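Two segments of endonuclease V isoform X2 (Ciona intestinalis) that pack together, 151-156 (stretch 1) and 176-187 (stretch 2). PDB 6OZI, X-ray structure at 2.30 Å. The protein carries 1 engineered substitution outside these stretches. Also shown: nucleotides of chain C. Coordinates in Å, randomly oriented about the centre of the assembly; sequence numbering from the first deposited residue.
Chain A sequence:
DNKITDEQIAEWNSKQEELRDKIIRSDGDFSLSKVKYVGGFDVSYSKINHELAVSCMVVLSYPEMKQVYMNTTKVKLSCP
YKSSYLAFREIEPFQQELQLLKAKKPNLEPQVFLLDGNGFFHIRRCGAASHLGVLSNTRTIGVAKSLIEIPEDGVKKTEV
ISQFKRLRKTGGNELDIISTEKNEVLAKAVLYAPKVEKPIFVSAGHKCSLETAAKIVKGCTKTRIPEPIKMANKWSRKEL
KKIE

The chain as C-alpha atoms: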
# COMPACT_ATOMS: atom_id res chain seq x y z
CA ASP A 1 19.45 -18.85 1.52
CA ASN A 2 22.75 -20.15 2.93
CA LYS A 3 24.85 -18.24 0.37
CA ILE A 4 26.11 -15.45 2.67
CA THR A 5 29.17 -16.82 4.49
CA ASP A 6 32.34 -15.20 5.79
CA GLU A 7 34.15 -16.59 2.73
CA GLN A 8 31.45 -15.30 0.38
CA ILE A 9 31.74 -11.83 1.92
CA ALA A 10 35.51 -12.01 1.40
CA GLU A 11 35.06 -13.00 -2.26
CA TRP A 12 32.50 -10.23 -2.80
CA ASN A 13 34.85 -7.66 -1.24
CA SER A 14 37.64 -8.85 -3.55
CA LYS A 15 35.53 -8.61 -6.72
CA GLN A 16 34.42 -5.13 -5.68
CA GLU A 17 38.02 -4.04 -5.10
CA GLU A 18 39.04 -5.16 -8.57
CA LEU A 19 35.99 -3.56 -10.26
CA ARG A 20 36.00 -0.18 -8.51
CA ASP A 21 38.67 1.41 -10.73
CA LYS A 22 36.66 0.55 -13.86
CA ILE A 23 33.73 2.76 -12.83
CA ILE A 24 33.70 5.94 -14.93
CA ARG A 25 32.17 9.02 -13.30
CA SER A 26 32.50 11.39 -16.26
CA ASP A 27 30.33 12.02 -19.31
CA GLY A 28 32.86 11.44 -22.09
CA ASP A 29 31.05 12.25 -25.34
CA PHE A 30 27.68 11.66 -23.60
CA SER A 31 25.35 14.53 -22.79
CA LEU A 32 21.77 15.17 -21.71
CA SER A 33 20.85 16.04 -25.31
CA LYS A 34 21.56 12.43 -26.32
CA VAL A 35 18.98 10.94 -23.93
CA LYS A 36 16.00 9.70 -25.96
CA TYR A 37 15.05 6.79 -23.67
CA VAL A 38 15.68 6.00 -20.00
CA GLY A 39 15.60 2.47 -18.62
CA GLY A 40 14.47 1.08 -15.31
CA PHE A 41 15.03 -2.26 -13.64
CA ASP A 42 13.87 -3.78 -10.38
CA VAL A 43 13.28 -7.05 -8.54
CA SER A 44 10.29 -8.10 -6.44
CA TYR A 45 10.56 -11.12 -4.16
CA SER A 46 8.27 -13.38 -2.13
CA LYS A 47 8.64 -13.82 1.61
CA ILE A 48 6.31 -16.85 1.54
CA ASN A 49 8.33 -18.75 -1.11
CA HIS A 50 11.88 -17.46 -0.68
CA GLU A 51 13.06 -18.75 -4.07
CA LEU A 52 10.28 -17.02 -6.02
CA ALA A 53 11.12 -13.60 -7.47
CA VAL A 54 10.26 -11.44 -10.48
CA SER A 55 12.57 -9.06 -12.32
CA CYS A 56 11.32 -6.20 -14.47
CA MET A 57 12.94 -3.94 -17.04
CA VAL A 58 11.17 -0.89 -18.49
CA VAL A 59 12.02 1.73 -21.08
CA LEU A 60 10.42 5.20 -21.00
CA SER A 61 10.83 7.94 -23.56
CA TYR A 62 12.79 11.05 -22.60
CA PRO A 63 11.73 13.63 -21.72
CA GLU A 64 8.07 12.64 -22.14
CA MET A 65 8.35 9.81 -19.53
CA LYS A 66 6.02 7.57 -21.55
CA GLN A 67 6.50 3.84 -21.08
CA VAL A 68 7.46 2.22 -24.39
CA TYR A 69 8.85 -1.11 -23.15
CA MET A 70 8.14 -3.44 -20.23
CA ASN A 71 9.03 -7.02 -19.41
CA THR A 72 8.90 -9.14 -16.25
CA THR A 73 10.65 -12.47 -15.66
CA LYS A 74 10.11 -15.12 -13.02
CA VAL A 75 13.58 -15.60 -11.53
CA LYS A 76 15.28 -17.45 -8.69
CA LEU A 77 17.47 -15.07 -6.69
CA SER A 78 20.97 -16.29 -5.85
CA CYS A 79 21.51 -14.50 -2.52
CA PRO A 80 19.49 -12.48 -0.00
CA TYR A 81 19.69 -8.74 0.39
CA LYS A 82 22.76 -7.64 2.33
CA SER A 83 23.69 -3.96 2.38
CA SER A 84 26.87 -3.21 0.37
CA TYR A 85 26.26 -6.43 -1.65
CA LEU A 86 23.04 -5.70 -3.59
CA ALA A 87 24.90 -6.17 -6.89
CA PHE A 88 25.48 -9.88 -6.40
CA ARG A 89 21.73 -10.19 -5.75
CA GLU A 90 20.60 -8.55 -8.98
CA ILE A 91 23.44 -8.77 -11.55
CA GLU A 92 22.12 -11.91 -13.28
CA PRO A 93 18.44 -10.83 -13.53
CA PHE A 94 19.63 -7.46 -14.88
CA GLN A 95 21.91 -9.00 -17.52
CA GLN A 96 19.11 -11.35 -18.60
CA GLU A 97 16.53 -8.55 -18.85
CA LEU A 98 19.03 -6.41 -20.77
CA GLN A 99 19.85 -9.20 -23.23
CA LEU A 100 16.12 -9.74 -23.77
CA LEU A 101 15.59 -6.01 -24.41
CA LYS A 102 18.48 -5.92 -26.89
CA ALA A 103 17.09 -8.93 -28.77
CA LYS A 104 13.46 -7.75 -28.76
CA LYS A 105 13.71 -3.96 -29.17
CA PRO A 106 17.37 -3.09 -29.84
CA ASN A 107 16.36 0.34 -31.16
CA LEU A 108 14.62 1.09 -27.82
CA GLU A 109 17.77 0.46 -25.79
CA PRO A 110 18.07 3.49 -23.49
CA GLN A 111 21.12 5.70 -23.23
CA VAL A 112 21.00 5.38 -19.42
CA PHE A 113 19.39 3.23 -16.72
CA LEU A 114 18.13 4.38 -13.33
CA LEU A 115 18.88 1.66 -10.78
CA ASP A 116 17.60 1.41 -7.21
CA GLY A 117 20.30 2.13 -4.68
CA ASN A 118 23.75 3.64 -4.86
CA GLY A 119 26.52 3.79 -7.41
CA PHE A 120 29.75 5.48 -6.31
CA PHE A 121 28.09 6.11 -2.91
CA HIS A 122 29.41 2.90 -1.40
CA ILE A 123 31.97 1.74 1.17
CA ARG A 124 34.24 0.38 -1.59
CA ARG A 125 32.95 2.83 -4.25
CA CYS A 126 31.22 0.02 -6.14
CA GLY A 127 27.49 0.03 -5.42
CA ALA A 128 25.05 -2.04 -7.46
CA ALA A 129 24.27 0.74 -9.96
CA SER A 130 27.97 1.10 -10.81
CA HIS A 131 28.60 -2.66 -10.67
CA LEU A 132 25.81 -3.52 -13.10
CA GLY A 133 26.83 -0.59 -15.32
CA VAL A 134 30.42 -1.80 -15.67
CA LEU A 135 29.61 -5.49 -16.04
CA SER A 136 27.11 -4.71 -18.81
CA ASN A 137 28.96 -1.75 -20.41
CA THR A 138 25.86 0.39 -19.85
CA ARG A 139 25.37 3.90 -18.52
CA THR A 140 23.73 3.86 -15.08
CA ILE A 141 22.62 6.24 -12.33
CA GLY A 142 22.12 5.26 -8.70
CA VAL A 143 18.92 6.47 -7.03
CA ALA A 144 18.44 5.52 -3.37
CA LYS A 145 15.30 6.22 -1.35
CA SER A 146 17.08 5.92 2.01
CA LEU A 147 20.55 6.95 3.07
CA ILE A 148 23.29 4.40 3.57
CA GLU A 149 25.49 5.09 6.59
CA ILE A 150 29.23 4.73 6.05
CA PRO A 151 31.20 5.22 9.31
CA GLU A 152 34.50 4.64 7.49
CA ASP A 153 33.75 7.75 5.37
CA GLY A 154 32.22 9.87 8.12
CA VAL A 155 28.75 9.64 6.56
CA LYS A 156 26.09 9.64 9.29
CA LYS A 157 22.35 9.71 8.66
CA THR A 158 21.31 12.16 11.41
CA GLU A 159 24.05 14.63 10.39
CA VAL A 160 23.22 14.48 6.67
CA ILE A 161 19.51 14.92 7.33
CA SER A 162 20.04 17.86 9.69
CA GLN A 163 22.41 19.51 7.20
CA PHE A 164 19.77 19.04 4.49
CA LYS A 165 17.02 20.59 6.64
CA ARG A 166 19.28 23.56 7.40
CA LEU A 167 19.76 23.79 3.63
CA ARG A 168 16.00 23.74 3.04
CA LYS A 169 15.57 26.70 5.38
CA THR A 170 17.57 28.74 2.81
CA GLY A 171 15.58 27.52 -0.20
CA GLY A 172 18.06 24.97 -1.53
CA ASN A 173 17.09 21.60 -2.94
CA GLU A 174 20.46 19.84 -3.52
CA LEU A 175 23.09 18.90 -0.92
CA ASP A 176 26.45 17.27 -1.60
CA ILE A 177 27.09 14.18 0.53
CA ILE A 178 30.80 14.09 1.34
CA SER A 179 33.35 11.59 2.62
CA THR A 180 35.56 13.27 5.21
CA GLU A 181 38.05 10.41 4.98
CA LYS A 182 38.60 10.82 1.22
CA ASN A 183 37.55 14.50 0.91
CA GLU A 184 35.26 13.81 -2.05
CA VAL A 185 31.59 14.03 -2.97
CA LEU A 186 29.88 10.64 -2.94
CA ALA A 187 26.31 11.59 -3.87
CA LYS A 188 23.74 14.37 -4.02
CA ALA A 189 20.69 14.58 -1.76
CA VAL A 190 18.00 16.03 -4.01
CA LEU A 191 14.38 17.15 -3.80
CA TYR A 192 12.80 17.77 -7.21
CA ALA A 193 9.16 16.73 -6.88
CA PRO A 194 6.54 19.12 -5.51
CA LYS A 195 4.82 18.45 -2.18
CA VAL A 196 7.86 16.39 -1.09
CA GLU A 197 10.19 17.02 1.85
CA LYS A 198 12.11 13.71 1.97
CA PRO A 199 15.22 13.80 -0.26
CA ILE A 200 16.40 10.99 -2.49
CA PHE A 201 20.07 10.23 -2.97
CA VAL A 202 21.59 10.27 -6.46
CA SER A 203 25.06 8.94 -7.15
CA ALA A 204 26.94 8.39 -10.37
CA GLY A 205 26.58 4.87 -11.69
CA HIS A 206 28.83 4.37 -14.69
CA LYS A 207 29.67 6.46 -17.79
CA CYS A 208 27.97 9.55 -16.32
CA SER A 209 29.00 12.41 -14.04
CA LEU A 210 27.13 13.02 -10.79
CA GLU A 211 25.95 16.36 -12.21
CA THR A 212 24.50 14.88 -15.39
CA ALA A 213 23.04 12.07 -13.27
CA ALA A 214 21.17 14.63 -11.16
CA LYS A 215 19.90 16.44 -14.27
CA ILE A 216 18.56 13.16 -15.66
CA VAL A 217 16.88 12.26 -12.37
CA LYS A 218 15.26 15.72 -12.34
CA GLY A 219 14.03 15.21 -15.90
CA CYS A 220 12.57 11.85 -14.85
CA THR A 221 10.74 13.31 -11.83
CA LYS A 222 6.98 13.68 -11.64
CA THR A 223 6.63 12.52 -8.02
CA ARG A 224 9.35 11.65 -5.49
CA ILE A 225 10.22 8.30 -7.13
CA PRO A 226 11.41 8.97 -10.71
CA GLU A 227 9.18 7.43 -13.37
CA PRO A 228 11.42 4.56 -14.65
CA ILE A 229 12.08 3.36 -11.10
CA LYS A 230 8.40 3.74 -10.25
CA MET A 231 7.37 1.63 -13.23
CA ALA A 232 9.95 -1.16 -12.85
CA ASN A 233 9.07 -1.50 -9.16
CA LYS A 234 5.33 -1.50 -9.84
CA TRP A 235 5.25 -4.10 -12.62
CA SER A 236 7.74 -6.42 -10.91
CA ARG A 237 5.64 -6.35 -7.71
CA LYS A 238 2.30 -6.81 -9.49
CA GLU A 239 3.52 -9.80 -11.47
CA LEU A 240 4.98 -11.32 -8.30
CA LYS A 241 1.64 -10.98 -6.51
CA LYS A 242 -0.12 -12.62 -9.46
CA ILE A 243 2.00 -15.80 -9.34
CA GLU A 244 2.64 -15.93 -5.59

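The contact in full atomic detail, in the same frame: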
# COMPACT_ATOMS: atom_id res chain seq x y z
N PRO A 151 30.30 4.67 8.28
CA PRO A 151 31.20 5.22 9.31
C PRO A 151 32.62 5.43 8.81
O PRO A 151 33.26 6.42 9.18
CB PRO A 151 31.15 4.17 10.42
CG PRO A 151 29.88 3.43 10.20
CD PRO A 151 29.64 3.44 8.72
N GLU A 152 33.13 4.53 7.97
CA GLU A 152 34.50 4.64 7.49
C GLU A 152 34.73 5.90 6.65
O GLU A 152 35.87 6.34 6.50
CB GLU A 152 34.88 3.40 6.67
CG GLU A 152 34.79 2.06 7.42
CD GLU A 152 33.37 1.54 7.58
OE1 GLU A 152 32.42 2.27 7.22
OE2 GLU A 152 33.19 0.41 8.07
N ASP A 153 33.66 6.51 6.13
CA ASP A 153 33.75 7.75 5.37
C ASP A 153 33.19 8.94 6.11
O ASP A 153 33.11 10.04 5.54
CB ASP A 153 33.03 7.60 4.02
CG ASP A 153 33.84 6.83 3.00
OD1 ASP A 153 34.90 7.35 2.56
OD2 ASP A 153 33.42 5.71 2.63
N GLY A 154 32.78 8.77 7.37
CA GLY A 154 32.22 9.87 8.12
C GLY A 154 30.85 10.28 7.65
O GLY A 154 30.47 11.44 7.82
N VAL A 155 30.09 9.36 7.07
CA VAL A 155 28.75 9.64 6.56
C VAL A 155 27.74 9.08 7.56
O VAL A 155 27.57 7.86 7.67
CB VAL A 155 28.53 9.04 5.16
CG1 VAL A 155 27.08 9.25 4.71
CG2 VAL A 155 29.50 9.65 4.16
N LYS A 156 27.04 9.98 8.25
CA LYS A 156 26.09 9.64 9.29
C LYS A 156 24.72 10.21 8.95
O LYS A 156 24.60 11.37 8.55
CB LYS A 156 26.56 10.15 10.65
CG LYS A 156 25.69 9.72 11.82
CD LYS A 156 26.44 9.88 13.14
CE LYS A 156 25.47 9.83 14.32
NZ LYS A 156 24.54 8.67 14.27
N ASP A 176 25.39 18.24 -1.36
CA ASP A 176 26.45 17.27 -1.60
C ASP A 176 26.66 16.43 -0.35
O ASP A 176 26.76 16.95 0.76
CB ASP A 176 27.76 17.95 -1.99
CG ASP A 176 27.68 18.64 -3.34
OD1 ASP A 176 27.48 17.93 -4.35
OD2 ASP A 176 27.88 19.87 -3.40
N ILE A 177 26.74 15.11 -0.54
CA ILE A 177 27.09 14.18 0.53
C ILE A 177 28.57 13.86 0.37
O ILE A 177 29.02 13.49 -0.72
CB ILE A 177 26.22 12.92 0.48
CG1 ILE A 177 24.78 13.28 0.86
CG2 ILE A 177 26.77 11.84 1.38
CD1 ILE A 177 23.76 12.19 0.55
N ILE A 178 29.35 14.05 1.44
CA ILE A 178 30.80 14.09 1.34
C ILE A 178 31.43 13.08 2.28
O ILE A 178 31.01 12.94 3.44
CB ILE A 178 31.32 15.51 1.66
CG1 ILE A 178 30.94 16.49 0.55
CG2 ILE A 178 32.82 15.51 1.89
CD1 ILE A 178 31.02 17.95 0.96
N SER A 179 32.47 12.41 1.80
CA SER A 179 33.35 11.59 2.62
C SER A 179 34.44 12.47 3.22
O SER A 179 35.24 13.05 2.48
CB SER A 179 33.98 10.48 1.80
OG SER A 179 35.18 10.01 2.40
N THR A 180 34.50 12.54 4.55
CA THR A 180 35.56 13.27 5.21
C THR A 180 36.87 12.50 5.23
O THR A 180 37.92 13.10 5.45
CB THR A 180 35.16 13.63 6.65
OG1 THR A 180 34.79 12.44 7.35
CG2 THR A 180 34.00 14.61 6.66
N GLU A 181 36.83 11.20 4.98
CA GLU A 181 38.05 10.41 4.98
C GLU A 181 38.77 10.53 3.64
O GLU A 181 40.00 10.54 3.61
CB GLU A 181 37.71 8.94 5.27
CG GLU A 181 38.84 7.95 5.02
CD GLU A 181 39.79 7.84 6.20
OE1 GLU A 181 39.45 8.35 7.29
OE2 GLU A 181 40.88 7.24 6.03
N LYS A 182 38.02 10.65 2.55
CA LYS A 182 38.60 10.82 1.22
C LYS A 182 38.44 12.22 0.66
O LYS A 182 38.98 12.49 -0.42
CB LYS A 182 37.98 9.80 0.25
CG LYS A 182 38.25 8.36 0.66
CD LYS A 182 39.74 8.13 0.94
CE LYS A 182 40.06 6.65 1.08
NZ LYS A 182 41.51 6.42 1.34
N ASN A 183 37.71 13.11 1.34
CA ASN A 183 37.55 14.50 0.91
C ASN A 183 36.99 14.56 -0.51
O ASN A 183 37.56 15.21 -1.40
CB ASN A 183 38.87 15.28 1.02
CG ASN A 183 38.69 16.78 0.90
OD1 ASN A 183 37.82 17.36 1.57
ND2 ASN A 183 39.49 17.42 0.06
N GLU A 184 35.88 13.86 -0.73
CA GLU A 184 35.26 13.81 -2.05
C GLU A 184 33.75 13.72 -1.89
O GLU A 184 33.24 13.25 -0.87
CB GLU A 184 35.79 12.63 -2.88
CG GLU A 184 35.49 11.26 -2.26
CD GLU A 184 36.04 10.08 -3.06
OE1 GLU A 184 36.48 10.27 -4.21
OE2 GLU A 184 36.03 8.94 -2.51
N VAL A 185 33.05 14.15 -2.93
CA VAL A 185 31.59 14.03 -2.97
C VAL A 185 31.23 12.62 -3.41
O VAL A 185 31.74 12.11 -4.42
CB VAL A 185 30.98 15.09 -3.91
CG1 VAL A 185 29.46 14.88 -4.00
CG2 VAL A 185 31.30 16.50 -3.40
N LEU A 186 30.35 11.98 -2.64
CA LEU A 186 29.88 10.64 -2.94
C LEU A 186 28.55 10.63 -3.67
O LEU A 186 28.30 9.72 -4.48
CB LEU A 186 29.75 9.85 -1.63
CG LEU A 186 31.01 9.69 -0.77
CD1 LEU A 186 30.72 8.84 0.46
CD2 LEU A 186 32.16 9.09 -1.56
N ALA A 187 27.68 11.59 -3.37
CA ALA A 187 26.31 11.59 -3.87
C ALA A 187 25.72 12.98 -3.69
O ALA A 187 26.36 13.89 -3.15
CB ALA A 187 25.46 10.54 -3.16
P DC C 4 20.92 1.25 10.17
OP1 DC C 4 20.86 2.32 11.19
OP2 DC C 4 19.67 0.64 9.66
O5' DC C 4 21.78 1.79 8.94
C5' DC C 4 21.14 2.33 7.81
C4' DC C 4 21.90 1.95 6.56
O4' DC C 4 23.32 2.17 6.78
C3' DC C 4 21.76 0.48 6.15
O3' DC C 4 21.70 0.36 4.75
C2' DC C 4 23.02 -0.17 6.72
C1' DC C 4 24.03 0.96 6.57
N1 DC C 4 25.15 0.87 7.55
C2 DC C 4 26.40 0.42 7.11
O2 DC C 4 26.54 0.13 5.91
N3 DC C 4 27.42 0.33 8.00
C4 DC C 4 27.22 0.66 9.28
N4 DC C 4 28.25 0.55 10.12
C5 DC C 4 25.94 1.11 9.75
C6 DC C 4 24.95 1.19 8.86

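The most unusual feature of this contact is how much of it falls on one residue: Asp153 accepts every hydrogen bond that crosses between the stretches, through both its backbone carbonyl and its carboxylate. It also has the largest covered area of any residue here, 82 Å² of a modest 320 Å² summed over both sides.

The backbone half of the arrangement centres on Asp153 O. Thr180 N donates to it at 3.0 Å, with an N-H...O angle of 139°, and Thr180 OG1 adds a weak bond to the same Asp153 O at 3.4 Å. Ser179 CA lies 3.3 Å from Asp153 O in a CA-H...O contact, so the carbonyl sits against the chain just where the first strand ends. The CA register agrees: Asp153 CA and Ser179 CA are 4.7 Å apart.

The side-chain half is a short hydrogen bond from Ser179 OG to Asp153 OD1, 2.7 Å. With chi1 of Asp153 at -78° (m) and that of Ser179 at 158° (t), the two groups meet although both CA-to-CB bonds point sideways. Ser179 OG in turn accepts from Lys182 N at 2.9 Å (159°) and, weakly, from Glu181 N at 3.3 Å. A small hydroxyl suits this site because it can donate to the carboxylate while accepting from the turn that links the two strands. That hairpin is closed by Ser179 N to Glu184 O at 2.9 Å and, farther along, by Leu186 N to Ile177 O at 2.8 Å. The burial of Asp153 is therefore paid for in polar bonds, and both of its carboxylate oxygens are also satisfied elsewhere in the structure.

Gly154 follows with phi/psi of 72/27, a positive phi that favours glycine. Packing gives a second reason: an ideal CB would lie 2.2 Å from Thr180 OG1, a clash, whereas Gly154 CA itself stands 3.7 Å from Thr180 OG1. On the approach to Asp153, the 3-10 segment is marked by Gly154 N bonding to Pro151 O at 3.0 Å, and Glu152 O rests 3.4 Å from Glu181 CB, although the end of the Glu152 side chain leads away.

Beyond the polar cluster, Val155 supplies an apolar patch. Its chi1 of 175° (t) places Val155 CG1 4.2 Å from Ile177 CG2 and Val155 CG2 4.0 Å from Leu186 CD1. All three residues are buried, and the branched valine can touch residues from both strands of the hairpin at once.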